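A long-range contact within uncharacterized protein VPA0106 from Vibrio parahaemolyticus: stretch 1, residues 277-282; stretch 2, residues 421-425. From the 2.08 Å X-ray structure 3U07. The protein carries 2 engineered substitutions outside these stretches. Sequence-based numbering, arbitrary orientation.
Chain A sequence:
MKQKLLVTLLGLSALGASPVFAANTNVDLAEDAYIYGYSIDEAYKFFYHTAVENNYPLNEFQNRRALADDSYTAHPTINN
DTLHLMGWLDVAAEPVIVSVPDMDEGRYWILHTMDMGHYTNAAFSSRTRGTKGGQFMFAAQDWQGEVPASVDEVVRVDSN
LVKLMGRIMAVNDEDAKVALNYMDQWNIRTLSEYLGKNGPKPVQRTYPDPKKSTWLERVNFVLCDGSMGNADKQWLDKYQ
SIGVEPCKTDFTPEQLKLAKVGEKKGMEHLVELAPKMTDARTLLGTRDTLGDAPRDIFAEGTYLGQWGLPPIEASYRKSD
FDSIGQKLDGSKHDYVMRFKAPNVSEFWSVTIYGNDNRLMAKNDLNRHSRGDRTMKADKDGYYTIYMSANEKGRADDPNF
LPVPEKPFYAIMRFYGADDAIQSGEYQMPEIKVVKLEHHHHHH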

# COMPACT_ATOMS: atom_id res chain seq x y z
N MSE A 277 -3.64 -17.57 -2.76
CA MSE A 277 -4.45 -16.37 -2.53
C MSE A 277 -4.84 -15.64 -3.81
O MSE A 277 -3.97 -15.21 -4.57
CB MSE A 277 -3.71 -15.41 -1.61
CG MSE A 277 -4.55 -14.96 -0.45
SE MSE A 277 -4.45 -16.18 1.03
CE MSE A 277 -5.44 -17.71 0.38
N THR A 278 -6.14 -15.47 -4.04
CA THR A 278 -6.63 -14.81 -5.25
C THR A 278 -7.52 -13.58 -5.04
O THR A 278 -7.61 -12.73 -5.92
CB THR A 278 -7.41 -15.80 -6.13
OG1 THR A 278 -8.64 -16.14 -5.49
CG2 THR A 278 -6.60 -17.07 -6.34
N ASP A 279 -8.17 -13.49 -3.88
CA ASP A 279 -9.06 -12.37 -3.59
C ASP A 279 -8.42 -11.27 -2.73
O ASP A 279 -8.36 -11.39 -1.50
CB ASP A 279 -10.32 -12.88 -2.89
CG ASP A 279 -11.39 -11.83 -2.78
OD1 ASP A 279 -11.04 -10.63 -2.82
OD2 ASP A 279 -12.58 -12.19 -2.66
N ALA A 280 -7.96 -10.21 -3.38
CA ALA A 280 -7.30 -9.10 -2.68
C ALA A 280 -8.11 -8.50 -1.53
O ALA A 280 -7.54 -7.98 -0.57
CB ALA A 280 -6.93 -8.01 -3.68
N ARG A 281 -9.43 -8.57 -1.62
CA ARG A 281 -10.28 -8.01 -0.57
C ARG A 281 -10.11 -8.71 0.78
O ARG A 281 -10.51 -8.18 1.81
CB ARG A 281 -11.75 -8.09 -1.01
CG ARG A 281 -12.05 -7.35 -2.31
CD ARG A 281 -13.48 -7.61 -2.73
NE ARG A 281 -13.74 -9.04 -2.88
CZ ARG A 281 -14.95 -9.55 -3.10
NH1 ARG A 281 -16.00 -8.75 -3.19
NH2 ARG A 281 -15.11 -10.86 -3.22
N THR A 282 -9.51 -9.90 0.76
CA THR A 282 -9.30 -10.64 2.00
C THR A 282 -7.90 -10.39 2.53
O THR A 282 -7.59 -10.80 3.64
CB THR A 282 -9.44 -12.16 1.78
OG1 THR A 282 -8.38 -12.61 0.93
CG2 THR A 282 -10.78 -12.50 1.15
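Stretch 2, residues 421-425: IQSGE

This is a small contact of close main-chain approaches and one packed arginine, in which the end of a helix in stretch 2 rests on a loop of stretch 1 without any direct hydrogen bond between them, with close packing, CA-H...O contacts and two bridging waters in its place. The two stretches bury 251 Å² in total, and touching residues are at least 141 positions apart in sequence.

Stretch 2 arrives as the last part of a helix that begins earlier in the chain. Ile-421 and Gln-422 have helical backbone angles, and Gly-424, with phi/psi of 100/-6, is the first residue to leave them; its N gives only a weak hydrogen bond to Ile-421 O, at 3.4 Å. In stretch 1, Thr-278 and Asp-279 lie in loop, at phi/psi of -123/-24 and -99/99, after which the chain turns, with Thr-282 N bonded to Asp-279 O at 2.9 Å. The register is set by Asp-279 and Ser-423, whose CA atoms lie 4.4 Å apart. The chains run in opposite directions here: Thr-278 meets Gly-424, Asp-279 meets Ser-423 and Arg-281 meets Gln-422.

That short spacing brings main chain against main chain. Asp-279 CA lies 3.1 Å from Ser-423 O with an angle of 139° at the hydrogen, and Gly-424 CA lies 3.6 Å from Thr-278 O with an angle of 150°, so each stretch offers a CA-H to a carbonyl of the other. Thr-278 O and Ser-423 O approach to 3.2 Å, but both are acceptors and cannot bond to each other. Glycine suits position 424 on two counts: an ideal CB would point toward stretch 1 and fall 2.2 Å from Thr-278 O, and at these backbone angles it would also be jammed against the preceding carbonyl oxygen.

Next to these main-chain contacts, Arg-281 directs its CA-to-CB bond toward stretch 2. Its side chain is braced by Asp-279: Arg-281 NH2 donates to Asp-279 OD2 at 2.9 Å (162°) and Arg-281 NE to Asp-279 OD1 at 3.1 Å (167°), both part of a salt bridge within stretch 1. Held in this way, the guanidinium carries Ser-423 CB over one face, with Arg-281 NH2 to Ser-423 CB at 3.4 Å, while Arg-281 CD packs on Gln-422 CB at 3.7 Å.

Water supplies the polar links. One molecule donates to Ser-423 O at 2.7 Å and is hydrogen-bonded to Thr-278 OG1 at 2.6 Å. A second accepts from Arg-281 NH1 at 3.0 Å and donates to Gln-422 OE1 at 2.9 Å. Met-277, Thr-282, Ile-421 and Glu-425 make no contact across the stretches.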

# COMPACT_ATOMS: atom_id res chain seq x y z
N ILE A 421 -13.16 -7.08 -10.42
CA ILE A 421 -11.74 -6.78 -10.50
C ILE A 421 -11.11 -6.93 -9.12
O ILE A 421 -10.02 -7.49 -8.97
CB ILE A 421 -11.51 -5.35 -11.02
CG1 ILE A 421 -11.86 -5.27 -12.51
CG2 ILE A 421 -10.07 -4.93 -10.77
CD1 ILE A 421 -11.87 -3.86 -13.09
N GLN A 422 -11.81 -6.43 -8.10
CA GLN A 422 -11.34 -6.48 -6.72
C GLN A 422 -11.14 -7.89 -6.18
O GLN A 422 -10.16 -8.17 -5.49
CB GLN A 422 -12.33 -5.78 -5.79
CG GLN A 422 -12.42 -4.27 -5.92
CD GLN A 422 -13.54 -3.71 -5.07
OE1 GLN A 422 -13.66 -4.05 -3.89
NE2 GLN A 422 -14.36 -2.85 -5.65
N SER A 423 -12.07 -8.78 -6.51
CA SER A 423 -12.05 -10.16 -6.02
C SER A 423 -11.06 -11.09 -6.72
O SER A 423 -10.78 -12.18 -6.22
CB SER A 423 -13.44 -10.76 -6.14
OG SER A 423 -13.79 -10.93 -7.50
N GLY A 424 -10.56 -10.67 -7.87
CA GLY A 424 -9.64 -11.51 -8.61
C GLY A 424 -10.34 -12.24 -9.74
O GLY A 424 -9.70 -12.92 -10.55
N GLU A 425 -11.66 -12.11 -9.81
CA GLU A 425 -12.44 -12.77 -10.86
C GLU A 425 -12.00 -12.26 -12.24
O GLU A 425 -11.57 -13.04 -13.09
CB GLU A 425 -13.93 -12.51 -10.65
CG GLU A 425 -14.85 -13.28 -11.59
CD GLU A 425 -16.32 -13.12 -11.24
OE1 GLU A 425 -16.74 -11.97 -11.00
OE2 GLU A 425 -17.05 -14.13 -11.21
O HOH W 1 -10.70 -14.88 -6.37
O HOH W 2 -15.95 -5.75 -3.43